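Local coordinates for putative tetrapyrrole (Corrin/porphyrin) methylase (Bacteroides fragilis, PDB 3FFY), which probably methylates the 2'-hydroxyl of a cytidine ribose in 16S rRNA with S-adenosylmethionine, this chain being the C-terminal half of the enzyme, at residues Met46-Pro52 and Gly104-Leu110. Residues are numbered along the deposited sequence; the frame is centred on the assembly and turned at random.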
loop_
_atom_site.group_PDB
_atom_site.type_symbol
_atom_site.label_atom_id
_atom_site.label_comp_id
_atom_site.label_asym_id
_atom_site.label_seq_id
_atom_site.Cartn_x
_atom_site.Cartn_y
_atom_site.Cartn_z
HETATM N N MSE A 46 -0.451 0.071 -16.062
HETATM C CA MSE A 46 0.887 -0.148 -16.586
HETATM C C MSE A 46 1.816 -0.191 -15.409
HETATM O O MSE A 46 1.643 0.574 -14.453
HETATM C CB MSE A 46 1.260 0.992 -17.508
HETATM C CG MSE A 46 0.461 0.882 -18.797
HETATM SE SE MSE A 46 0.354 2.497 -19.724
HETATM C CE MSE A 46 -0.949 3.370 -18.538
ATOM N N VAL A 47 2.807 -1.066 -15.480
ATOM C CA VAL A 47 3.788 -1.162 -14.409
ATOM C C VAL A 47 5.166 -0.965 -14.998
ATOM O O VAL A 47 5.536 -1.606 -16.012
ATOM C CB VAL A 47 3.739 -2.534 -13.683
ATOM C CG1 VAL A 47 4.835 -2.565 -12.563
ATOM C CG2 VAL A 47 2.295 -2.794 -13.162
ATOM N N PHE A 48 5.898 -0.044 -14.380
ATOM C CA PHE A 48 7.267 0.310 -14.786
ATOM C C PHE A 48 8.187 0.236 -13.565
ATOM O O PHE A 48 7.744 0.428 -12.429
ATOM C CB PHE A 48 7.344 1.765 -15.260
ATOM C CG PHE A 48 6.349 2.137 -16.340
ATOM C CD1 PHE A 48 6.714 2.107 -17.680
ATOM C CD2 PHE A 48 5.084 2.573 -15.995
ATOM C CE1 PHE A 48 5.791 2.479 -18.665
ATOM C CE2 PHE A 48 4.159 2.943 -16.959
ATOM C CZ PHE A 48 4.509 2.890 -18.293
ATOM N N TYR A 49 9.473 0.010 -13.834
ATOM C CA TYR A 49 10.568 0.155 -12.857
ATOM C C TYR A 49 11.344 1.399 -13.204
ATOM O O TYR A 49 11.505 1.730 -14.392
ATOM C CB TYR A 49 11.513 -1.049 -12.901
ATOM C CG TYR A 49 10.958 -2.336 -12.332
ATOM C CD1 TYR A 49 10.081 -2.333 -11.280
ATOM C CD2 TYR A 49 11.354 -3.560 -12.831
ATOM C CE1 TYR A 49 9.618 -3.523 -10.737
ATOM C CE2 TYR A 49 10.901 -4.742 -12.280
ATOM C CZ TYR A 49 10.023 -4.698 -11.236
ATOM O OH TYR A 49 9.548 -5.850 -10.666
ATOM N N GLU A 50 11.818 2.093 -12.175
ATOM C CA GLU A 50 12.562 3.316 -12.380
ATOM C C GLU A 50 13.610 3.514 -11.280
ATOM O O GLU A 50 13.481 2.991 -10.154
ATOM C CB GLU A 50 11.597 4.498 -12.424
ATOM C CG GLU A 50 12.185 5.804 -12.927
ATOM C CD GLU A 50 12.884 5.622 -14.258
ATOM O OE1 GLU A 50 12.190 5.835 -15.276
ATOM O OE2 GLU A 50 14.080 5.193 -14.261
ATOM N N SER A 51 14.646 4.276 -11.613
ATOM C CA SER A 51 15.666 4.626 -10.637
ATOM C C SER A 51 15.308 5.939 -9.960
ATOM O O SER A 51 14.510 6.758 -10.501
ATOM C CB SER A 51 17.025 4.698 -11.311
ATOM O OG SER A 51 17.205 5.912 -12.011
ATOM N N PRO A 52 15.839 6.140 -8.750
ATOM C CA PRO A 52 15.405 7.319 -7.986
ATOM C C PRO A 52 15.789 8.641 -8.685
ATOM O O PRO A 52 15.027 9.604 -8.635
ATOM C CB PRO A 52 16.141 7.193 -6.645
ATOM C CG PRO A 52 16.829 5.870 -6.650
ATOM C CD PRO A 52 16.825 5.307 -8.033
ATOM N N GLY A 104 15.008 4.591 -3.533
ATOM C CA GLY A 104 15.603 3.343 -3.932
ATOM C C GLY A 104 15.023 3.091 -5.256
ATOM O O GLY A 104 14.255 3.913 -5.739
ATOM N N GLU A 105 15.389 1.991 -5.867
ATOM C CA GLU A 105 14.652 1.565 -7.024
ATOM C C GLU A 105 13.158 1.519 -6.656
ATOM O O GLU A 105 12.765 1.040 -5.577
ATOM C CB GLU A 105 15.119 0.199 -7.537
ATOM C CG GLU A 105 14.628 -0.097 -8.986
ATOM C CD GLU A 105 15.338 0.741 -10.057
ATOM O OE1 GLU A 105 16.334 1.490 -9.750
ATOM O OE2 GLU A 105 14.870 0.641 -11.226
ATOM N N ILE A 106 12.342 2.070 -7.547
ATOM C CA ILE A 106 10.912 2.103 -7.320
ATOM C C ILE A 106 10.176 1.414 -8.455
ATOM O O ILE A 106 10.745 1.115 -9.497
ATOM C CB ILE A 106 10.399 3.547 -7.098
ATOM C CG1 ILE A 106 10.832 4.494 -8.237
ATOM C CG2 ILE A 106 10.938 4.078 -5.742
ATOM C CD1 ILE A 106 12.206 5.261 -7.923
ATOM N N VAL A 107 8.907 1.163 -8.185
ATOM C CA VAL A 107 7.947 0.639 -9.114
ATOM C C VAL A 107 6.918 1.753 -9.258
ATOM O O VAL A 107 6.483 2.379 -8.256
ATOM C CB VAL A 107 7.218 -0.658 -8.553
ATOM C CG1 VAL A 107 6.209 -1.232 -9.568
ATOM C CG2 VAL A 107 8.227 -1.709 -8.062
ATOM N N ILE A 108 6.553 2.032 -10.521
ATOM C CA ILE A 108 5.504 2.933 -10.848
ATOM C C ILE A 108 4.333 2.123 -11.377
ATOM O O ILE A 108 4.482 1.345 -12.340
ATOM C CB ILE A 108 5.930 3.986 -11.931
ATOM C CG1 ILE A 108 7.247 4.647 -11.520
ATOM C CG2 ILE A 108 4.761 5.015 -12.169
ATOM C CD1 ILE A 108 7.939 5.542 -12.627
ATOM N N VAL A 109 3.177 2.306 -10.735
ATOM C CA VAL A 109 1.916 1.694 -11.191
ATOM C C VAL A 109 1.021 2.823 -11.649
ATOM O O VAL A 109 0.589 3.662 -10.842
ATOM C CB VAL A 109 1.232 0.864 -10.093
ATOM C CG1 VAL A 109 -0.067 0.127 -10.645
ATOM C CG2 VAL A 109 2.231 -0.139 -9.568
ATOM N N LEU A 110 0.806 2.875 -12.964
ATOM C CA LEU A 110 0.103 3.948 -13.651
ATOM C C LEU A 110 -1.265 3.438 -14.137
ATOM O O LEU A 110 -1.371 2.427 -14.820
ATOM C CB LEU A 110 0.922 4.390 -14.880
ATOM C CG LEU A 110 0.413 5.609 -15.693
ATOM C CD1 LEU A 110 0.375 6.969 -14.867
ATOM C CD2 LEU A 110 1.212 5.722 -17.039
#
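Tyr49 lies alongside Val107, its ring edge meeting Val107 CG2 in plane, 3.5 Å from Tyr49 CE1. The two belong to neighbouring antiparallel strands of this tetrapyrrole-methylase-type C-terminal domain, 106-110 being the middle strand of the five-stranded mixed sheet and 46-50 its neighbour; their N-to-C directions are 156° apart. Six backbone hydrogen bonds define the register, in reciprocal pairs joining Met46 with Leu110, Phe48 with Ile108 and Glu50 with Ile106. All have N-H...O angles of 163° or more. Between them fall the non-hydrogen-bonded pairs Val47-Val109 and Tyr49-Val107; Val47 CA also approaches Ile108 O at 3.3 Å in a CA-H...O contact.

On the face bearing Tyr49, Val47 CG1 meets Val107 CG1 at 3.6 Å, and helix 6-12 packs over both valines; the Tyr49 hydroxyl hydrogen-bonds Ala3 O and Phe6 N. On the face of Met46, Phe48 and Glu50, helix 55-66 touches Ile108 and Leu110. There Leu110 CD2 reaches the selenomethionine Met46 CE at 3.5 Å and, less closely, Phe48 CE2. Ile108 CD1 lies 3.8 Å from Glu50 CB. Glu50 extends away from its own N (chi1 -167°), then bends at chi2; OE1 is hydrogen-bonded to Thr58 OG1, and OE2 accepts a hydrogen bond from Ser51 N at 2.9 Å on its anti side.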